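Local coordinates for putative protease (Parabacteroides distasonis ATCC 8503, PDB 3KD4), which is of unknown function but is thought to be an exported protease, combining DUF3857 and DUF3858 family regions in a single chain, at residues E45-Y50 with L96-V101; G123-L128 with M266-Y271; L308-G313 with A324-A329. All blocks are in the same frame, centred on the assembly; numbering follows the deposited sequence. Where two conformers were deposited one is given.

Contact 1: E45-Y50 with L96-V101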
loop_
_atom_site.group_PDB
_atom_site.type_symbol
_atom_site.label_atom_id
_atom_site.label_comp_id
_atom_site.label_asym_id
_atom_site.label_seq_id
_atom_site.Cartn_x
_atom_site.Cartn_y
_atom_site.Cartn_z
ATOM N N GLU A 45 -18.344 -8.332 13.108
ATOM C CA GLU A 45 -18.574 -9.045 11.855
ATOM C C GLU A 45 -17.326 -9.713 11.336
ATOM O O GLU A 45 -16.236 -9.336 11.679
ATOM C CB GLU A 45 -19.052 -8.090 10.754
ATOM C CG GLU A 45 -20.419 -7.482 10.977
ATOM C CD GLU A 45 -20.378 -6.290 11.907
ATOM O OE1 GLU A 45 -19.439 -5.485 11.786
ATOM O OE2 GLU A 45 -21.292 -6.173 12.753
ATOM N N SER A 46 -17.532 -10.707 10.483
ATOM C CA SER A 46 -16.491 -11.251 9.657
ATOM C C SER A 46 -16.849 -10.996 8.182
ATOM O O SER A 46 -18.043 -10.978 7.804
ATOM C CB SER A 46 -16.297 -12.732 9.977
ATOM O OG SER A 46 -15.715 -12.907 11.264
ATOM N N PHE A 47 -15.822 -10.806 7.359
ATOM C CA PHE A 47 -15.982 -10.472 5.935
ATOM C C PHE A 47 -15.215 -11.453 5.108
ATOM O O PHE A 47 -14.030 -11.596 5.307
ATOM C CB PHE A 47 -15.439 -9.062 5.686
ATOM C CG PHE A 47 -16.027 -8.047 6.592
ATOM C CD1 PHE A 47 -17.210 -7.416 6.259
ATOM C CD2 PHE A 47 -15.431 -7.753 7.799
ATOM C CE1 PHE A 47 -17.756 -6.473 7.109
ATOM C CE2 PHE A 47 -15.989 -6.807 8.649
ATOM C CZ PHE A 47 -17.139 -6.188 8.306
ATOM N N ILE A 48 -15.886 -12.150 4.197
ATOM C CA ILE A 48 -15.215 -13.174 3.382
ATOM C C ILE A 48 -15.461 -12.941 1.900
ATOM O O ILE A 48 -16.571 -13.106 1.439
ATOM C CB ILE A 48 -15.712 -14.613 3.717
ATOM C CG1 ILE A 48 -15.607 -14.922 5.219
ATOM C CG2 ILE A 48 -14.919 -15.668 2.854
ATOM C CD1 ILE A 48 -16.585 -16.047 5.723
ATOM N N VAL A 49 -14.406 -12.603 1.171
ATOM C CA VAL A 49 -14.524 -12.258 -0.244
ATOM C C VAL A 49 -14.207 -13.457 -1.142
ATOM O O VAL A 49 -13.262 -14.179 -0.890
ATOM C CB VAL A 49 -13.584 -11.064 -0.553
ATOM C CG1 VAL A 49 -13.600 -10.725 -2.047
ATOM C CG2 VAL A 49 -14.038 -9.793 0.280
ATOM N N TYR A 50 -15.001 -13.698 -2.183
ATOM C CA TYR A 50 -14.687 -14.771 -3.110
ATOM C C TYR A 50 -15.321 -14.542 -4.453
ATOM O O TYR A 50 -16.202 -13.681 -4.612
ATOM C CB TYR A 50 -15.091 -16.140 -2.548
ATOM C CG TYR A 50 -16.581 -16.302 -2.344
ATOM C CD1 TYR A 50 -17.244 -15.670 -1.296
ATOM C CD2 TYR A 50 -17.325 -17.102 -3.195
ATOM C CE1 TYR A 50 -18.651 -15.820 -1.130
ATOM C CE2 TYR A 50 -18.697 -17.272 -3.024
ATOM C CZ TYR A 50 -19.351 -16.611 -2.022
ATOM O OH TYR A 50 -20.711 -16.832 -1.894
ATOM N N LEU A 96 -18.637 -10.690 -8.154
ATOM C CA LEU A 96 -17.837 -10.906 -6.952
ATOM C C LEU A 96 -18.690 -10.800 -5.707
ATOM O O LEU A 96 -19.657 -10.054 -5.702
ATOM C CB LEU A 96 -16.673 -9.946 -6.896
ATOM C CG LEU A 96 -15.611 -10.160 -7.991
ATOM C CD1 LEU A 96 -14.528 -9.083 -7.816
ATOM C CD2 LEU A 96 -15.051 -11.582 -7.976
ATOM N N LYS A 97 -18.371 -11.616 -4.698
ATOM C CA LYS A 97 -19.131 -11.678 -3.450
ATOM C C LYS A 97 -18.310 -11.464 -2.214
ATOM O O LYS A 97 -17.128 -11.872 -2.124
ATOM C CB LYS A 97 -19.834 -13.000 -3.300
ATOM C CG LYS A 97 -20.835 -13.283 -4.379
ATOM C CD LYS A 97 -22.109 -12.573 -4.171
ATOM C CE LYS A 97 -23.044 -12.677 -5.400
ATOM N NZ LYS A 97 -24.287 -11.875 -5.130
ATOM N N GLU A 98 -18.957 -10.820 -1.246
ATOM C CA GLU A 98 -18.443 -10.693 0.103
ATOM C C GLU A 98 -19.533 -11.141 1.046
ATOM O O GLU A 98 -20.590 -10.515 1.103
ATOM C CB GLU A 98 -18.050 -9.246 0.382
ATOM C CG GLU A 98 -17.664 -8.939 1.824
ATOM C CD GLU A 98 -17.012 -7.591 1.964
ATOM O OE1 GLU A 98 -16.934 -6.849 0.982
ATOM O OE2 GLU A 98 -16.557 -7.254 3.052
HETATM N N MSE A 99 -19.257 -12.221 1.785
HETATM C CA MSE A 99 -20.157 -12.719 2.804
HETATM C C MSE A 99 -19.838 -11.955 4.090
HETATM O O MSE A 99 -18.677 -11.958 4.534
HETATM C CB MSE A 99 -19.932 -14.216 3.074
HETATM C CG MSE A 99 -20.708 -14.718 4.304
HETATM SE SE MSE A 99 -22.556 -14.677 4.008
HETATM C CE MSE A 99 -22.769 -16.246 2.858
ATOM N N VAL A 100 -20.856 -11.327 4.669
ATOM C CA VAL A 100 -20.725 -10.651 5.964
ATOM C C VAL A 100 -21.423 -11.538 6.993
ATOM O O VAL A 100 -22.617 -11.838 6.876
ATOM C CB VAL A 100 -21.370 -9.252 5.936
ATOM C CG1 VAL A 100 -21.276 -8.560 7.340
ATOM C CG2 VAL A 100 -20.707 -8.397 4.804
ATOM N N VAL A 101 -20.657 -12.023 7.961
ATOM C CA VAL A 101 -21.178 -12.817 9.066
ATOM C C VAL A 101 -21.355 -11.866 10.257
ATOM O O VAL A 101 -20.371 -11.320 10.753
ATOM C CB VAL A 101 -20.200 -13.924 9.431
ATOM C CG1 VAL A 101 -20.779 -14.836 10.505
ATOM C CG2 VAL A 101 -19.807 -14.749 8.169
#
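Y50 turns CG into the position between its own backbone N and carbonyl carbon (chi1 64°), and its ring takes CB of K97 on one face. K97 CB sits 3.7 Å above the ring plane, displaced toward the rim, in a CH-pi contact; beyond it the lysine chain bends and leads away. On the other side of the sheet, E98 holds CG anti to the backbone N (chi1 172°), and its extended chain brings the carboxylate to F47. There OE2 of E98 lies 3.3 Å from F47 CD1, with ring and carboxylate planes 74° apart. The methylenes of the same glutamate pass V49, E98 CG lying 4.0 Å from V49 CG2, while V100 runs alongside F47 and points the same way.

Between these two layers of side chains the antiparallel strands pair: S46-V101, I48-M99 and Y50-K97 are hydrogen-bonded pairs, each closed by two N-H to O bonds, such as I48 N to M99 O at 2.8 Å. In the non-hydrogen-bonded pair V49-E98 the CA atoms approach to 4.2 Å. Strand 97-102 is the middle of a three-stranded sheet, its E98 and V100 bonding onward to V82 and V80. Y50 OH bonds E81 OE2.

I48, selenomethionine M99 and V101 turn apolar groups to strand 55-65 of the large sheet; on the face of F47, V49 and V100 the carboxylate of E98 is the polar element, OE1 hydrogen-bonded to a glycerol and OE2 beside F47 carbons, so its charge probably relies partly on partners beyond the two strands.

Contact 2: G123-L128 with M266-Y271; sequences GYYPAL and MAMTGY
Two consecutive tyrosines, Y124 and Y125, bring their hydroxyls to one carbonyl, the O of A267 in the short 3-10 segment 266-268. Y124 OH makes a weak hydrogen bond to A267 O at 2.9 Å. Y125 OH lies 3.1 Å from the same A267 O, although its proton has another acceptor within reach. G270 comes over one face of the Y124 ring, its CA 3.8 Å from the centroid, as a CH-pi contact. Y125 also touches Y271: CE1 of Y125 is 3.8 Å from CE2 of Y271, the ring planes inclined at 57°.

Behind this first shell, M266 O holds the turn together, accepting T269 N and Y271 N from opposite faces of its plane. G270 has positive phi, and the absence of a side chain lets its CA come this close over the Y124 ring. Further out, F54 stacks on Y124, N51 ND2 bonds Y124 OH, and G270 O accepts a hydrogen bond from R221 NH1, so the loop after strand 111-120 is joined to the turn before helix 276-282, and G270 to R221 of helix 211-222. The tyrosines also pack on each other, with Y124 CD2 3.5 Å above the centre of the Y125 ring.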
loop_
_atom_site.group_PDB
_atom_site.type_symbol
_atom_site.label_atom_id
_atom_site.label_comp_id
_atom_site.label_asym_id
_atom_site.label_seq_id
_atom_site.Cartn_x
_atom_site.Cartn_y
_atom_site.Cartn_z
ATOM N N GLY A 123 -8.608 -24.679 -12.974
ATOM C CA GLY A 123 -8.597 -23.730 -14.069
ATOM C C GLY A 123 -8.686 -22.258 -13.696
ATOM O O GLY A 123 -8.922 -21.419 -14.565
ATOM N N TYR A 124 -8.599 -21.919 -12.426
ATOM C CA TYR A 124 -8.733 -20.531 -11.999
ATOM C C TYR A 124 -7.361 -20.031 -11.542
ATOM O O TYR A 124 -6.915 -18.993 -11.969
ATOM C CB TYR A 124 -9.722 -20.407 -10.835
ATOM C CG TYR A 124 -9.989 -19.005 -10.385
ATOM C CD1 TYR A 124 -10.462 -18.054 -11.277
ATOM C CD2 TYR A 124 -9.761 -18.610 -9.067
ATOM C CE1 TYR A 124 -10.729 -16.748 -10.880
ATOM C CE2 TYR A 124 -10.040 -17.283 -8.645
ATOM C CZ TYR A 124 -10.518 -16.368 -9.568
ATOM O OH TYR A 124 -10.780 -15.046 -9.200
ATOM N N TYR A 125 -6.686 -20.759 -10.670
ATOM C CA TYR A 125 -5.359 -20.321 -10.236
ATOM C C TYR A 125 -4.289 -21.143 -10.935
ATOM O O TYR A 125 -4.352 -22.355 -10.889
ATOM C CB TYR A 125 -5.237 -20.487 -8.742
ATOM C CG TYR A 125 -6.023 -19.495 -7.941
ATOM C CD1 TYR A 125 -6.026 -18.143 -8.273
ATOM C CD2 TYR A 125 -6.706 -19.884 -6.812
ATOM C CE1 TYR A 125 -6.752 -17.223 -7.513
ATOM C CE2 TYR A 125 -7.405 -18.953 -6.021
ATOM C CZ TYR A 125 -7.432 -17.633 -6.403
ATOM O OH TYR A 125 -8.125 -16.701 -5.635
ATOM N N PRO A 126 -3.287 -20.492 -11.547
ATOM C CA PRO A 126 -2.185 -21.239 -12.154
ATOM C C PRO A 126 -1.355 -22.041 -11.164
ATOM O O PRO A 126 -0.757 -23.035 -11.550
ATOM C CB PRO A 126 -1.317 -20.144 -12.782
ATOM C CG PRO A 126 -2.174 -18.993 -12.948
ATOM C CD PRO A 126 -3.170 -19.046 -11.819
ATOM N N ALA A 127 -1.351 -21.638 -9.897
ATOM C CA ALA A 127 -0.480 -22.257 -8.900
ATOM C C ALA A 127 -1.010 -21.955 -7.502
ATOM O O ALA A 127 -1.880 -21.122 -7.349
ATOM C CB ALA A 127 0.981 -21.703 -9.071
ATOM N N LEU A 128 -0.501 -22.648 -6.483
ATOM C CA LEU A 128 -0.725 -22.238 -5.106
ATOM C C LEU A 128 0.229 -21.063 -4.850
ATOM O O LEU A 128 1.432 -21.168 -5.070
ATOM C CB LEU A 128 -0.478 -23.405 -4.129
ATOM C CG LEU A 128 -0.712 -23.104 -2.655
ATOM C CD1 LEU A 128 -2.159 -22.578 -2.419
ATOM C CD2 LEU A 128 -0.499 -24.312 -1.717
HETATM N N MSE A 266 -5.744 -9.066 -7.645
HETATM C CA MSE A 266 -5.468 -10.007 -8.734
HETATM C C MSE A 266 -6.047 -11.375 -8.482
HETATM O O MSE A 266 -6.479 -12.053 -9.414
HETATM C CB MSE A 266 -3.961 -10.112 -8.964
HETATM C CG MSE A 266 -3.336 -8.830 -9.510
HETATM SE SE MSE A 266 -1.518 -9.128 -10.193
HETATM C CE MSE A 266 -0.603 -9.371 -8.478
ATOM N N ALA A 267 -6.041 -11.801 -7.222
ATOM C CA ALA A 267 -6.598 -13.097 -6.841
ATOM C C ALA A 267 -8.060 -13.211 -7.249
ATOM O O ALA A 267 -8.529 -14.295 -7.587
ATOM C CB ALA A 267 -6.473 -13.320 -5.326
HETATM N N MSE A 268 -8.779 -12.100 -7.215
HETATM C CA MSE A 268 -10.212 -12.095 -7.543
HETATM C C MSE A 268 -10.424 -12.053 -9.036
HETATM O O MSE A 268 -11.561 -12.066 -9.502
HETATM C CB MSE A 268 -10.920 -10.934 -6.845
HETATM C CG MSE A 268 -10.984 -11.093 -5.320
HETATM SE SE MSE A 268 -12.109 -12.658 -4.943
HETATM C CE MSE A 268 -10.735 -14.148 -4.969
ATOM N N THR A 269 -9.344 -12.012 -9.810
ATOM C CA THR A 269 -9.479 -12.168 -11.257
ATOM C C THR A 269 -8.696 -13.406 -11.742
ATOM O O THR A 269 -8.426 -13.555 -12.915
ATOM C CB THR A 269 -9.012 -10.882 -12.026
ATOM O OG1 THR A 269 -7.594 -10.760 -11.956
ATOM C CG2 THR A 269 -9.610 -9.618 -11.427
ATOM N N GLY A 270 -8.313 -14.293 -10.848
ATOM C CA GLY A 270 -7.469 -15.424 -11.261
ATOM C C GLY A 270 -6.124 -15.013 -11.860
ATOM O O GLY A 270 -5.558 -15.744 -12.689
ATOM N N TYR A 271 -5.608 -13.863 -11.430
ATOM C CA TYR A 271 -4.365 -13.322 -11.968
ATOM C C TYR A 271 -4.398 -13.135 -13.502
ATOM O O TYR A 271 -3.418 -13.413 -14.192
ATOM C CB TYR A 271 -3.151 -14.191 -11.545
ATOM C CG TYR A 271 -3.012 -14.271 -10.065
ATOM C CD1 TYR A 271 -2.321 -13.292 -9.368
ATOM C CD2 TYR A 271 -3.650 -15.270 -9.341
ATOM C CE1 TYR A 271 -2.206 -13.331 -8.005
ATOM C CE2 TYR A 271 -3.533 -15.329 -7.952
ATOM C CZ TYR A 271 -2.837 -14.346 -7.297
ATOM O OH TYR A 271 -2.704 -14.397 -5.944
#

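Contact 3: L308-G313 with A324-A329; sequences LAVYPG and AIQTLA
The carbonyl O of V310 is gripped by two successive backbone N-H groups, those of Q326 and T327, and this is a classic beta bulge. Q326 N approaches it at 2.7 Å, nearly along the C=O axis (C=O to donor angle 173°). T327 N adds a weak bond to the same V310 O at 3.4 Å, and V310 N answers with a bond to T327 O. Past the bulge the antiparallel register is regular: A309 faces L328 in a non-hydrogen-bonded pair, and L308 and A329 exchange two bonds.

Around the bulge the side chains pack closely. Q326 puts CG between its backbone N and carbonyl carbon (chi1 59°), which leaves CG 3.2 Å from V310 O. The chain then extends and slides past P312 in the opposite direction, OE1 of Q326 coming to 3.7 Å from P312 CG; the amide oxygen is hydrogen-bonded to N196 ND2. I325 supplies the apolar part. Its CD1 meets CB of A309 at 3.6 Å, while its CG1 lies 3.7 Å from CE2 of Y311, the two side chains crossing at a slant.

Strand 305-312 lies inside a five-stranded antiparallel sheet, with 327-334 on one flank and 353-357 on the other. L215 of helix 211-222 packs on A309, Y311 and I325, and L346 on L308, V310 and A329, so both faces carry apolar cover. Ahead of the bulge, A324 stays close to Y311: its CB lies at the ring edge, in plane, 4.0 Å from Y311 CD2.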
loop_
_atom_site.group_PDB
_atom_site.type_symbol
_atom_site.label_atom_id
_atom_site.label_comp_id
_atom_site.label_asym_id
_atom_site.label_seq_id
_atom_site.Cartn_x
_atom_site.Cartn_y
_atom_site.Cartn_z
ATOM N N LEU A 308 6.451 -3.970 -14.781
ATOM C CA LEU A 308 7.286 -4.276 -13.629
ATOM C C LEU A 308 6.409 -4.645 -12.453
ATOM O O LEU A 308 5.355 -4.046 -12.234
ATOM C CB LEU A 308 8.116 -3.044 -13.230
ATOM C CG LEU A 308 8.897 -2.310 -14.324
ATOM C CD1 LEU A 308 9.693 -1.131 -13.702
ATOM C CD2 LEU A 308 9.840 -3.287 -15.064
ATOM N N ALA A 309 6.875 -5.610 -11.692
ATOM C CA ALA A 309 6.278 -5.992 -10.430
ATOM C C ALA A 309 7.139 -5.440 -9.285
ATOM O O ALA A 309 8.372 -5.505 -9.338
ATOM C CB ALA A 309 6.155 -7.518 -10.335
ATOM N N VAL A 310 6.482 -4.906 -8.257
ATOM C CA VAL A 310 7.156 -4.375 -7.078
ATOM C C VAL A 310 6.827 -5.246 -5.879
ATOM O O VAL A 310 5.637 -5.453 -5.548
ATOM C CB VAL A 310 6.697 -2.898 -6.792
ATOM C CG1 VAL A 310 7.504 -2.264 -5.633
ATOM C CG2 VAL A 310 6.801 -2.036 -8.085
ATOM N N TYR A 311 7.874 -5.783 -5.263
ATOM C CA TYR A 311 7.787 -6.618 -4.085
ATOM C C TYR A 311 8.384 -5.899 -2.889
ATOM O O TYR A 311 9.259 -5.036 -3.045
ATOM C CB TYR A 311 8.658 -7.865 -4.247
ATOM C CG TYR A 311 8.267 -8.807 -5.339
ATOM C CD1 TYR A 311 8.760 -8.663 -6.630
ATOM C CD2 TYR A 311 7.404 -9.850 -5.080
ATOM C CE1 TYR A 311 8.408 -9.595 -7.629
ATOM C CE2 TYR A 311 7.058 -10.737 -6.049
ATOM C CZ TYR A 311 7.555 -10.612 -7.310
ATOM O OH TYR A 311 7.130 -11.520 -8.241
ATOM N N PRO A 312 7.980 -6.312 -1.680
ATOM C CA PRO A 312 8.686 -5.866 -0.488
ATOM C C PRO A 312 10.145 -6.201 -0.574
ATOM O O PRO A 312 10.543 -7.235 -1.147
ATOM C CB PRO A 312 8.023 -6.646 0.654
ATOM C CG PRO A 312 6.689 -7.052 0.129
ATOM C CD PRO A 312 6.830 -7.185 -1.373
ATOM N N GLY A 313 10.961 -5.334 -0.004
ATOM C CA GLY A 313 12.369 -5.432 -0.177
ATOM C C GLY A 313 13.040 -6.555 0.577
ATOM O O GLY A 313 14.139 -6.947 0.222
ATOM N N ALA A 324 2.742 -11.964 -3.464
ATOM C CA ALA A 324 3.628 -11.045 -2.778
ATOM C C ALA A 324 3.811 -9.686 -3.538
ATOM O O ALA A 324 4.432 -8.783 -2.992
ATOM C CB ALA A 324 4.991 -11.715 -2.565
ATOM N N ILE A 325 3.284 -9.537 -4.763
ATOM C CA ILE A 325 3.430 -8.279 -5.509
ATOM C C ILE A 325 2.563 -7.201 -4.829
ATOM O O ILE A 325 1.390 -7.445 -4.566
ATOM C CB ILE A 325 3.052 -8.433 -6.970
ATOM C CG1 ILE A 325 4.008 -9.420 -7.665
ATOM C CG2 ILE A 325 3.033 -7.053 -7.722
ATOM C CD1 ILE A 325 3.592 -9.804 -9.109
ATOM N N GLN A 326 3.148 -6.032 -4.545
ATOM C CA GLN A 326 2.437 -4.923 -3.914
ATOM C C GLN A 326 2.012 -3.854 -4.864
ATOM O O GLN A 326 1.004 -3.227 -4.618
ATOM C CB GLN A 326 3.233 -4.320 -2.711
ATOM C CG GLN A 326 4.605 -3.764 -3.006
ATOM C CD GLN A 326 5.295 -3.097 -1.769
ATOM O OE1 GLN A 326 5.306 -3.675 -0.668
ATOM N NE2 GLN A 326 5.883 -1.870 -1.971
ATOM N N THR A 327 2.757 -3.600 -5.941
ATOM C CA THR A 327 2.428 -2.560 -6.906
ATOM C C THR A 327 2.899 -2.986 -8.302
ATOM O O THR A 327 3.817 -3.785 -8.400
ATOM C CB THR A 327 3.165 -1.243 -6.536
ATOM O OG1 THR A 327 3.009 -0.989 -5.137
ATOM C CG2 THR A 327 2.650 -0.046 -7.327
ATOM N N LEU A 328 2.303 -2.391 -9.336
ATOM C CA LEU A 328 2.737 -2.543 -10.702
ATOM C C LEU A 328 3.170 -1.196 -11.271
ATOM O O LEU A 328 2.717 -0.149 -10.834
ATOM C CB LEU A 328 1.636 -3.124 -11.534
ATOM C CG LEU A 328 1.108 -4.473 -11.033
ATOM C CD1 LEU A 328 -0.240 -4.704 -11.653
ATOM C CD2 LEU A 328 2.092 -5.612 -11.331
ATOM N N ALA A 329 4.097 -1.241 -12.216
ATOM C CA ALA A 329 4.555 -0.068 -12.916
ATOM C C ALA A 329 4.912 -0.485 -14.332
ATOM O O ALA A 329 4.898 -1.679 -14.689
ATOM C CB ALA A 329 5.770 0.550 -12.163
#

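How the contacts relate
From the N terminus the three contacts follow one another in series, none nested and none crossing. Contact 1 closes 45 residues that include strands 55-65, 71-73 and 79-82, all within the DUF3857 range. Contact 2 closes the longest excursion, 137 residues, and joins a loop after strand 111-120 to one beyond helix 244-258, linking the N-terminal beta region to the helical region. Contact 3 closes a short connection of ten residues in the central sheet. Selenomethionines carry the packing between them: M268 SE lies 3.8 Å from V49 CG1, and M266 CE 4.1 Å from I325 CB. Contacts 1 and 3 remain about 15 Å apart at their nearest atoms.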